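Local coordinates for protein glucose-6-phosphate 1-dehydrogenase (Mycobacterium avium, PDB 4LGV) that catalyses the NADP-dependent oxidation of glucose 6-phosphate to 6-phosphogluconolactone, the entry step of the oxidative pentose phosphate pathway, at residues 201-206 and 374-379; 261-266 and 348-353. One frame throughout, in Å; residues are numbered along the deposited sequence.

Both contacts lay a helix on one face of the large mixed sheet of the glucose-6-phosphate dehydrogenase C-terminal domain, and their centres are 8 Å apart. Their strands, 347-354 and 373-379, are antiparallel neighbours; Ile378 N lies 2.8 Å from Thr348 O, probably a hydrogen bond. Contact 2 closes a loop nested inside that of contact 1. The two apolar patches merge where Leu376 CD1 of contact 1 comes 4.2 Å from Val263 CG2 of contact 2. Toward the probable substrate site, Asp379 forms a salt bridge with Lys197, which lies in a DHFLGK sequence that in relatives helps to bind the sugar phosphate.

Contact 1 (201-206 and 374-379); sequences EELQYL and IVLRID
Leu376 reaches from the strand toward the helix and gives one methyl to each of two leucines on helix 200-209. Its CD1 meets Leu203 CD1 at 3.8 Å, the two side chains crossing at about a right angle, while CD2 lies 4.0 Å from Leu206 CD1. Leu203 and Leu206 are three residues apart, so they come out on the same side of the helix. In both, CG stands opposite the backbone N (chi1 -174° in Leu203), which sends the branched end out toward the sheet. The helix runs nearly antiparallel to the strand, with the axes of the two segments 11.3 Å apart, a gap that the leucines fill from both sides. Beyond Leu376 the strand carries a classic beta bulge: Ile378 and Asp379 both face Thr348 of the neighbouring strand. Ile378 starts off along the side of the contact, but its chain bends at chi2 (-51°) and brings CD1 to 4.4 Å from Leu203 CD2, a looser touch. Met384 of strand 383-392 packs against both Leu206 and Leu376. The helix turns another side to a second subunit, where Tyr205 OH is hydrogen-bonded to Ser389 OG of that neighbouring chain.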
ATOM      1  N   GLU A 201     -21.728   9.647 -14.080  1.00 28.03           N
ATOM      2  CA  GLU A 201     -21.195  10.633 -13.145  1.00 29.08           C
ATOM      3  C   GLU A 201     -21.185  10.105 -11.746  1.00 27.06           C
ATOM      4  O   GLU A 201     -20.223  10.336 -10.996  1.00 26.39           O
ATOM      5  CB  GLU A 201     -21.978  11.937 -13.164  1.00 33.23           C
ATOM      6  CG  GLU A 201     -21.675  12.816 -14.366  1.00 39.72           C
ATOM      7  CD  GLU A 201     -22.571  14.065 -14.428  1.00 46.68           C
ATOM      8  OE1 GLU A 201     -23.171  14.473 -13.380  1.00 47.16           O
ATOM      9  OE2 GLU A 201     -22.675  14.629 -15.541  1.00 48.27           O
ATOM     10  N   GLU A 202     -22.227   9.352 -11.389  1.00 24.78           N
ATOM     11  CA  GLU A 202     -22.424   8.927 -10.008  1.00 23.76           C
ATOM     12  C   GLU A 202     -21.497   7.811  -9.615  1.00 22.92           C
ATOM     13  O   GLU A 202     -21.034   7.725  -8.512  1.00 22.81           O
ATOM     14  CB  GLU A 202     -23.879   8.518  -9.788  1.00 24.83           C
ATOM     15  CG  GLU A 202     -24.881   9.632 -10.109  1.00 25.73           C
ATOM     16  CD  GLU A 202     -25.410   9.632 -11.556  1.00 26.72           C
ATOM     17  OE1 GLU A 202     -24.820   8.986 -12.441  1.00 26.45           O
ATOM     18  OE2 GLU A 202     -26.475  10.234 -11.806  1.00 28.34           O
ATOM     19  N   LEU A 203     -21.185   6.936 -10.552  1.00 22.69           N
ATOM     20  CA  LEU A 203     -20.227   5.887 -10.283  1.00 22.23           C
ATOM     21  C   LEU A 203     -18.786   6.434 -10.185  1.00 21.76           C
ATOM     22  O   LEU A 203     -17.960   5.964  -9.380  1.00 20.31           O
ATOM     23  CB  LEU A 203     -20.343   4.894 -11.412  1.00 24.60           C
ATOM     24  CG  LEU A 203     -19.573   3.616 -11.336  1.00 26.43           C
ATOM     25  CD1 LEU A 203     -19.677   3.011  -9.945  1.00 28.58           C
ATOM     26  CD2 LEU A 203     -20.167   2.660 -12.333  1.00 28.82           C
ATOM     27  N   GLN A 204     -18.472   7.463 -10.994  1.00 20.60           N
ATOM     28  CA  GLN A 204     -17.207   8.129 -10.836  1.00 20.33           C
ATOM     29  C   GLN A 204     -17.109   8.771  -9.474  1.00 20.33           C
ATOM     30  O   GLN A 204     -16.075   8.700  -8.812  1.00 19.86           O
ATOM     31  CB  GLN A 204     -16.969   9.152 -11.932  1.00 20.85           C
ATOM     32  CG  GLN A 204     -16.669   8.508 -13.248  1.00 20.50           C
ATOM     33  CD  GLN A 204     -16.450   9.545 -14.306  1.00 21.77           C
ATOM     34  OE1 GLN A 204     -15.332  10.049 -14.480  1.00 23.26           O
ATOM     35  NE2 GLN A 204     -17.508   9.861 -15.055  1.00 21.45           N
ATOM     36  N   TYR A 205     -18.177   9.411  -9.037  1.00 20.44           N
ATOM     37  CA  TYR A 205     -18.118  10.104  -7.751  1.00 20.59           C
ATOM     38  C   TYR A 205     -17.912   9.076  -6.678  1.00 20.30           C
ATOM     39  O   TYR A 205     -17.144   9.274  -5.745  1.00 20.03           O
ATOM     40  CB  TYR A 205     -19.389  10.939  -7.528  1.00 20.39           C
ATOM     41  CG  TYR A 205     -19.380  11.705  -6.258  1.00 20.75           C
ATOM     42  CD1 TYR A 205     -18.783  12.956  -6.163  1.00 21.10           C
ATOM     43  CD2 TYR A 205     -19.981  11.183  -5.102  1.00 21.18           C
ATOM     44  CE1 TYR A 205     -18.803  13.669  -4.941  1.00 21.89           C
ATOM     45  CE2 TYR A 205     -20.022  11.886  -3.903  1.00 21.60           C
ATOM     46  CZ  TYR A 205     -19.421  13.115  -3.811  1.00 22.14           C
ATOM     47  OH  TYR A 205     -19.461  13.786  -2.580  1.00 22.57           O
ATOM     48  N   LEU A 206     -18.634   7.953  -6.802  1.00 20.86           N
ATOM     49  CA  LEU A 206     -18.565   6.899  -5.791  1.00 20.52           C
ATOM     50  C   LEU A 206     -17.133   6.450  -5.611  1.00 19.87           C
ATOM     51  O   LEU A 206     -16.626   6.330  -4.507  1.00 19.78           O
ATOM     52  CB  LEU A 206     -19.455   5.761  -6.208  1.00 21.01           C
ATOM     53  CG  LEU A 206     -19.504   4.510  -5.342  1.00 21.85           C
ATOM     54  CD1 LEU A 206     -20.806   3.792  -5.518  1.00 22.76           C
ATOM     55  CD2 LEU A 206     -18.436   3.546  -5.755  1.00 22.19           C
ATOM     56  N   ILE A 374     -17.765  -5.858  -2.584  1.00 21.26           N
ATOM     57  CA  ILE A 374     -18.341  -4.583  -2.977  1.00 20.96           C
ATOM     58  C   ILE A 374     -19.286  -4.871  -4.121  1.00 20.75           C
ATOM     59  O   ILE A 374     -18.849  -5.352  -5.133  1.00 21.59           O
ATOM     60  CB  ILE A 374     -17.275  -3.621  -3.463  1.00 20.81           C
ATOM     61  CG1 ILE A 374     -16.316  -3.299  -2.314  1.00 21.64           C
ATOM     62  CG2 ILE A 374     -17.914  -2.339  -3.967  1.00 20.22           C
ATOM     63  CD1 ILE A 374     -15.099  -2.507  -2.742  1.00 21.42           C
ATOM     64  N   VAL A 375     -20.564  -4.575  -3.946  1.00 21.40           N
ATOM     65  CA  VAL A 375     -21.558  -4.828  -4.978  1.00 22.16           C
ATOM     66  C   VAL A 375     -22.152  -3.529  -5.498  1.00 22.72           C
ATOM     67  O   VAL A 375     -22.672  -2.738  -4.742  1.00 23.93           O
ATOM     68  CB  VAL A 375     -22.674  -5.703  -4.446  1.00 22.60           C
ATOM     69  CG1 VAL A 375     -23.568  -6.148  -5.579  1.00 23.05           C
ATOM     70  CG2 VAL A 375     -22.119  -6.941  -3.751  1.00 22.92           C
ATOM     71  N   LEU A 376     -22.078  -3.329  -6.799  1.00 23.39           N
ATOM     72  CA  LEU A 376     -22.675  -2.189  -7.456  1.00 24.01           C
ATOM     73  C   LEU A 376     -23.870  -2.642  -8.297  1.00 24.51           C
ATOM     74  O   LEU A 376     -23.671  -3.336  -9.282  1.00 25.70           O
ATOM     75  CB  LEU A 376     -21.634  -1.523  -8.375  1.00 24.65           C
ATOM     76  CG  LEU A 376     -20.303  -1.131  -7.727  1.00 25.27           C
ATOM     77  CD1 LEU A 376     -19.333  -0.632  -8.750  1.00 26.26           C
ATOM     78  CD2 LEU A 376     -20.491  -0.062  -6.682  1.00 25.65           C
ATOM     79  N   ARG A 377     -25.091  -2.283  -7.907  1.00 24.33           N
ATOM     80  CA  ARG A 377     -26.235  -2.479  -8.754  1.00 25.17           C
ATOM     81  C   ARG A 377     -26.321  -1.285  -9.722  1.00 25.48           C
ATOM     82  O   ARG A 377     -26.451  -0.150  -9.298  1.00 23.74           O
ATOM     83  CB  ARG A 377     -27.542  -2.606  -7.938  1.00 26.38           C
ATOM     84  CG  ARG A 377     -28.719  -2.992  -8.831  1.00 26.91           C
ATOM     85  CD  ARG A 377     -30.001  -3.391  -8.091  1.00 26.83           C
ATOM     86  NE  ARG A 377     -30.415  -2.353  -7.182  1.00 26.90           N
ATOM     87  CZ  ARG A 377     -30.469  -2.475  -5.866  1.00 26.96           C
ATOM     88  NH1 ARG A 377     -30.213  -3.649  -5.287  1.00 27.23           N
ATOM     89  NH2 ARG A 377     -30.803  -1.430  -5.127  1.00 25.98           N
ATOM     90  N   ILE A 378     -26.157  -1.567 -11.002  1.00 25.37           N
ATOM     91  CA  ILE A 378     -26.125  -0.559 -12.060  1.00 26.00           C
ATOM     92  C   ILE A 378     -27.558  -0.233 -12.443  1.00 27.04           C
ATOM     93  O   ILE A 378     -27.870   0.900 -12.743  1.00 27.15           O
ATOM     94  CB  ILE A 378     -25.397  -1.109 -13.319  1.00 26.31           C
ATOM     95  CG1 ILE A 378     -23.969  -1.538 -12.984  1.00 26.51           C
ATOM     96  CG2 ILE A 378     -25.368  -0.105 -14.454  1.00 26.93           C
ATOM     97  CD1 ILE A 378     -23.161  -0.507 -12.250  1.00 25.59           C
ATOM     98  N   ASP A 379     -28.423  -1.247 -12.434  1.00 28.00           N
ATOM     99  CA  ASP A 379     -29.808  -1.121 -12.893  1.00 29.22           C
ATOM    100  C   ASP A 379     -30.596  -2.345 -12.405  1.00 29.72           C
ATOM    101  O   ASP A 379     -30.034  -3.439 -12.281  1.00 27.20           O
ATOM    102  CB  ASP A 379     -29.845  -1.067 -14.430  1.00 29.99           C
ATOM    103  CG  ASP A 379     -31.235  -0.850 -14.992  1.00 31.87           C
ATOM    104  OD1 ASP A 379     -31.808   0.247 -14.765  1.00 32.04           O
ATOM    105  OD2 ASP A 379     -31.770  -1.785 -15.648  1.00 34.62           O
TER

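Contact 2 (261-266 and 348-353); sequences ALVAME and TEVRMF
Val263, in the last turn of helix 246-264, splits its two methyls between Val350 and Met352 on the facing strand. CG2 meets Val350 CG1 at 4.1 Å, the two valines pointing at each other tip to tip. CG1 approaches Met352 CE end-on at the same distance. The methionine gets there by a late bend: its chain is extended at chi2 but turns at chi3 (93°), carrying CE toward the helix. Val350 and Met352 are two apart in the strand and share the face turned to the helix, so this one valine bridges both. Ile225 of strand 222-230 touches the same two side chains and continues the apolar layer.

Past Val263 the segments part, and Met265 leaves helical geometry. Where the helix ends, Arg207 NH1 is hydrogen-bonded to both Leu262 O and Met265 O, and the partly exposed Glu266 forms a salt bridge with Arg329.

On the other face of the strand, Arg351 grips Glu349 side-on with two nitrogens. NE bonds OE1 at 3.0 Å, almost straight at 173°, and OE1 lies in the guanidinium plane. The nitrogen, however, comes to OE1 from 61° above the carboxylate plane; the second bond, NH2 to OE2, is more bent. Arg351 NH1 is also bonded to Gln373 OE1, and Glu349 OE2 to Trp481 N.

The chemistry thus divides by face: between these two segments the closest approaches are all methyl to methyl, so the contact probably rests on shape and the exclusion of water, while the buried charges on the other face of the strand probably offset one another.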
ATOM      1  N   ALA A 261     -15.389  -0.690 -18.064  1.00 19.63           N
ATOM      2  CA  ALA A 261     -14.402   0.375 -18.184  1.00 20.07           C
ATOM      3  C   ALA A 261     -14.599   1.469 -17.164  1.00 20.73           C
ATOM      4  O   ALA A 261     -13.636   1.989 -16.598  1.00 20.34           O
ATOM      5  CB  ALA A 261     -14.400   0.960 -19.581  1.00 20.60           C
ATOM      6  N   LEU A 262     -15.856   1.807 -16.898  1.00 22.08           N
ATOM      7  CA  LEU A 262     -16.145   2.815 -15.887  1.00 21.72           C
ATOM      8  C   LEU A 262     -15.659   2.341 -14.521  1.00 20.80           C
ATOM      9  O   LEU A 262     -15.194   3.130 -13.720  1.00 19.76           O
ATOM     10  CB  LEU A 262     -17.633   3.085 -15.809  1.00 23.22           C
ATOM     11  CG  LEU A 262     -18.195   3.914 -16.927  1.00 25.79           C
ATOM     12  CD1 LEU A 262     -19.710   4.060 -16.798  1.00 26.99           C
ATOM     13  CD2 LEU A 262     -17.593   5.302 -16.979  1.00 27.00           C
ATOM     14  N   VAL A 263     -15.832   1.048 -14.254  1.00 19.83           N
ATOM     15  CA  VAL A 263     -15.479   0.463 -12.976  1.00 19.44           C
ATOM     16  C   VAL A 263     -13.968   0.379 -12.850  1.00 18.98           C
ATOM     17  O   VAL A 263     -13.442   0.529 -11.766  1.00 18.89           O
ATOM     18  CB  VAL A 263     -16.096  -0.961 -12.841  1.00 19.33           C
ATOM     19  CG1 VAL A 263     -15.498  -1.710 -11.676  1.00 19.43           C
ATOM     20  CG2 VAL A 263     -17.594  -0.844 -12.614  1.00 19.34           C
ATOM     21  N   ALA A 264     -13.291   0.142 -13.966  1.00 18.48           N
ATOM     22  CA  ALA A 264     -11.858  -0.196 -13.959  1.00 17.95           C
ATOM     23  C   ALA A 264     -10.887   0.921 -14.332  1.00 18.33           C
ATOM     24  O   ALA A 264      -9.693   0.840 -14.024  1.00 19.31           O
ATOM     25  CB  ALA A 264     -11.638  -1.340 -14.858  1.00 18.09           C
ATOM     26  N   MET A 265     -11.376   1.974 -14.968  1.00 18.46           N
ATOM     27  CA  MET A 265     -10.488   3.026 -15.495  1.00 18.33           C
ATOM     28  C   MET A 265      -9.772   3.805 -14.418  1.00 18.33           C
ATOM     29  O   MET A 265     -10.263   3.934 -13.276  1.00 18.23           O
ATOM     30  CB  MET A 265     -11.260   4.020 -16.345  1.00 18.33           C
ATOM     31  CG  MET A 265     -12.324   4.785 -15.599  1.00 18.44           C
ATOM     32  SD  MET A 265     -13.348   5.829 -16.635  1.00 19.09           S
ATOM     33  CE  MET A 265     -14.280   6.641 -15.340  1.00 18.80           C
ATOM     34  N   GLU A 266      -8.625   4.353 -14.831  1.00 18.31           N
ATOM     35  CA  GLU A 266      -7.936   5.377 -14.081  1.00 18.42           C
ATOM     36  C   GLU A 266      -8.793   6.657 -14.096  1.00 18.85           C
ATOM     37  O   GLU A 266      -9.576   6.884 -15.016  1.00 19.17           O
ATOM     38  CB  GLU A 266      -6.554   5.669 -14.683  1.00 17.86           C
ATOM     39  CG  GLU A 266      -5.666   4.452 -14.746  1.00 17.98           C
ATOM     40  CD  GLU A 266      -5.381   3.833 -13.390  1.00 17.96           C
ATOM     41  OE1 GLU A 266      -5.110   4.594 -12.424  1.00 17.89           O
ATOM     42  OE2 GLU A 266      -5.373   2.585 -13.277  1.00 17.84           O
ATOM     43  N   THR A 348     -28.735  -5.630 -13.189  1.00 28.05           N
ATOM     44  CA  THR A 348     -27.364  -5.532 -13.688  1.00 27.98           C
ATOM     45  C   THR A 348     -26.485  -5.178 -12.528  1.00 26.94           C
ATOM     46  O   THR A 348     -26.715  -4.163 -11.845  1.00 28.38           O
ATOM     47  CB  THR A 348     -27.220  -4.465 -14.777  1.00 29.24           C
ATOM     48  OG1 THR A 348     -28.070  -4.830 -15.872  1.00 32.83           O
ATOM     49  CG2 THR A 348     -25.813  -4.391 -15.285  1.00 28.45           C
ATOM     50  N   GLU A 349     -25.479  -6.004 -12.303  1.00 26.03           N
ATOM     51  CA  GLU A 349     -24.654  -5.927 -11.107  1.00 25.90           C
ATOM     52  C   GLU A 349     -23.175  -6.111 -11.455  1.00 25.09           C
ATOM     53  O   GLU A 349     -22.820  -6.853 -12.356  1.00 23.77           O
ATOM     54  CB  GLU A 349     -25.100  -7.076 -10.164  1.00 26.86           C
ATOM     55  CG  GLU A 349     -24.169  -7.427  -9.036  1.00 27.36           C
ATOM     56  CD  GLU A 349     -24.631  -8.604  -8.211  1.00 27.32           C
ATOM     57  OE1 GLU A 349     -24.104  -9.748  -8.411  1.00 27.95           O
ATOM     58  OE2 GLU A 349     -25.485  -8.386  -7.342  1.00 25.68           O
ATOM     59  N   VAL A 350     -22.335  -5.372 -10.750  1.00 25.22           N
ATOM     60  CA  VAL A 350     -20.899  -5.560 -10.797  1.00 24.64           C
ATOM     61  C   VAL A 350     -20.511  -5.955  -9.370  1.00 23.97           C
ATOM     62  O   VAL A 350     -20.696  -5.185  -8.437  1.00 22.64           O
ATOM     63  CB  VAL A 350     -20.161  -4.293 -11.202  1.00 24.68           C
ATOM     64  CG1 VAL A 350     -18.633  -4.528 -11.242  1.00 25.00           C
ATOM     65  CG2 VAL A 350     -20.612  -3.818 -12.565  1.00 25.34           C
ATOM     66  N   ARG A 351     -19.997  -7.170  -9.206  1.00 22.85           N
ATOM     67  CA  ARG A 351     -19.719  -7.688  -7.871  1.00 22.58           C
ATOM     68  C   ARG A 351     -18.229  -7.889  -7.761  1.00 22.00           C
ATOM     69  O   ARG A 351     -17.647  -8.650  -8.497  1.00 21.83           O
ATOM     70  CB  ARG A 351     -20.443  -9.028  -7.639  1.00 22.97           C
ATOM     71  CG  ARG A 351     -20.206  -9.653  -6.266  1.00 22.90           C
ATOM     72  CD  ARG A 351     -21.109 -10.835  -6.069  1.00 24.17           C
ATOM     73  NE  ARG A 351     -22.496 -10.415  -5.973  1.00 23.70           N
ATOM     74  CZ  ARG A 351     -23.161 -10.231  -4.855  1.00 23.39           C
ATOM     75  NH1 ARG A 351     -22.571 -10.439  -3.705  1.00 23.50           N
ATOM     76  NH2 ARG A 351     -24.424  -9.819  -4.907  1.00 22.96           N
ATOM     77  N   MET A 352     -17.604  -7.186  -6.827  1.00 22.62           N
ATOM     78  CA  MET A 352     -16.161  -7.263  -6.673  1.00 22.44           C
ATOM     79  C   MET A 352     -15.822  -8.004  -5.380  1.00 21.78           C
ATOM     80  O   MET A 352     -16.248  -7.583  -4.304  1.00 20.76           O
ATOM     81  CB  MET A 352     -15.599  -5.868  -6.673  1.00 23.94           C
ATOM     82  CG  MET A 352     -15.968  -5.092  -7.919  1.00 25.41           C
ATOM     83  SD  MET A 352     -15.472  -3.389  -7.709  1.00 28.35           S
ATOM     84  CE  MET A 352     -13.903  -3.629  -8.480  1.00 27.83           C
ATOM     85  N   PHE A 353     -15.106  -9.131  -5.502  1.00 21.03           N
ATOM     86  CA  PHE A 353     -14.714  -9.945  -4.373  1.00 21.17           C
ATOM     87  C   PHE A 353     -13.387  -9.485  -3.856  1.00 20.93           C
ATOM     88  O   PHE A 353     -12.419  -9.351  -4.659  1.00 20.97           O
ATOM     89  CB  PHE A 353     -14.543 -11.407  -4.800  1.00 22.30           C
ATOM     90  CG  PHE A 353     -15.823 -12.082  -5.203  1.00 23.22           C
ATOM     91  CD1 PHE A 353     -16.278 -11.998  -6.492  1.00 24.22           C
ATOM     92  CD2 PHE A 353     -16.579 -12.757  -4.285  1.00 25.00           C
ATOM     93  CE1 PHE A 353     -17.441 -12.648  -6.894  1.00 25.29           C
ATOM     94  CE2 PHE A 353     -17.759 -13.392  -4.652  1.00 25.64           C
ATOM     95  CZ  PHE A 353     -18.195 -13.340  -5.967  1.00 25.93           C
TER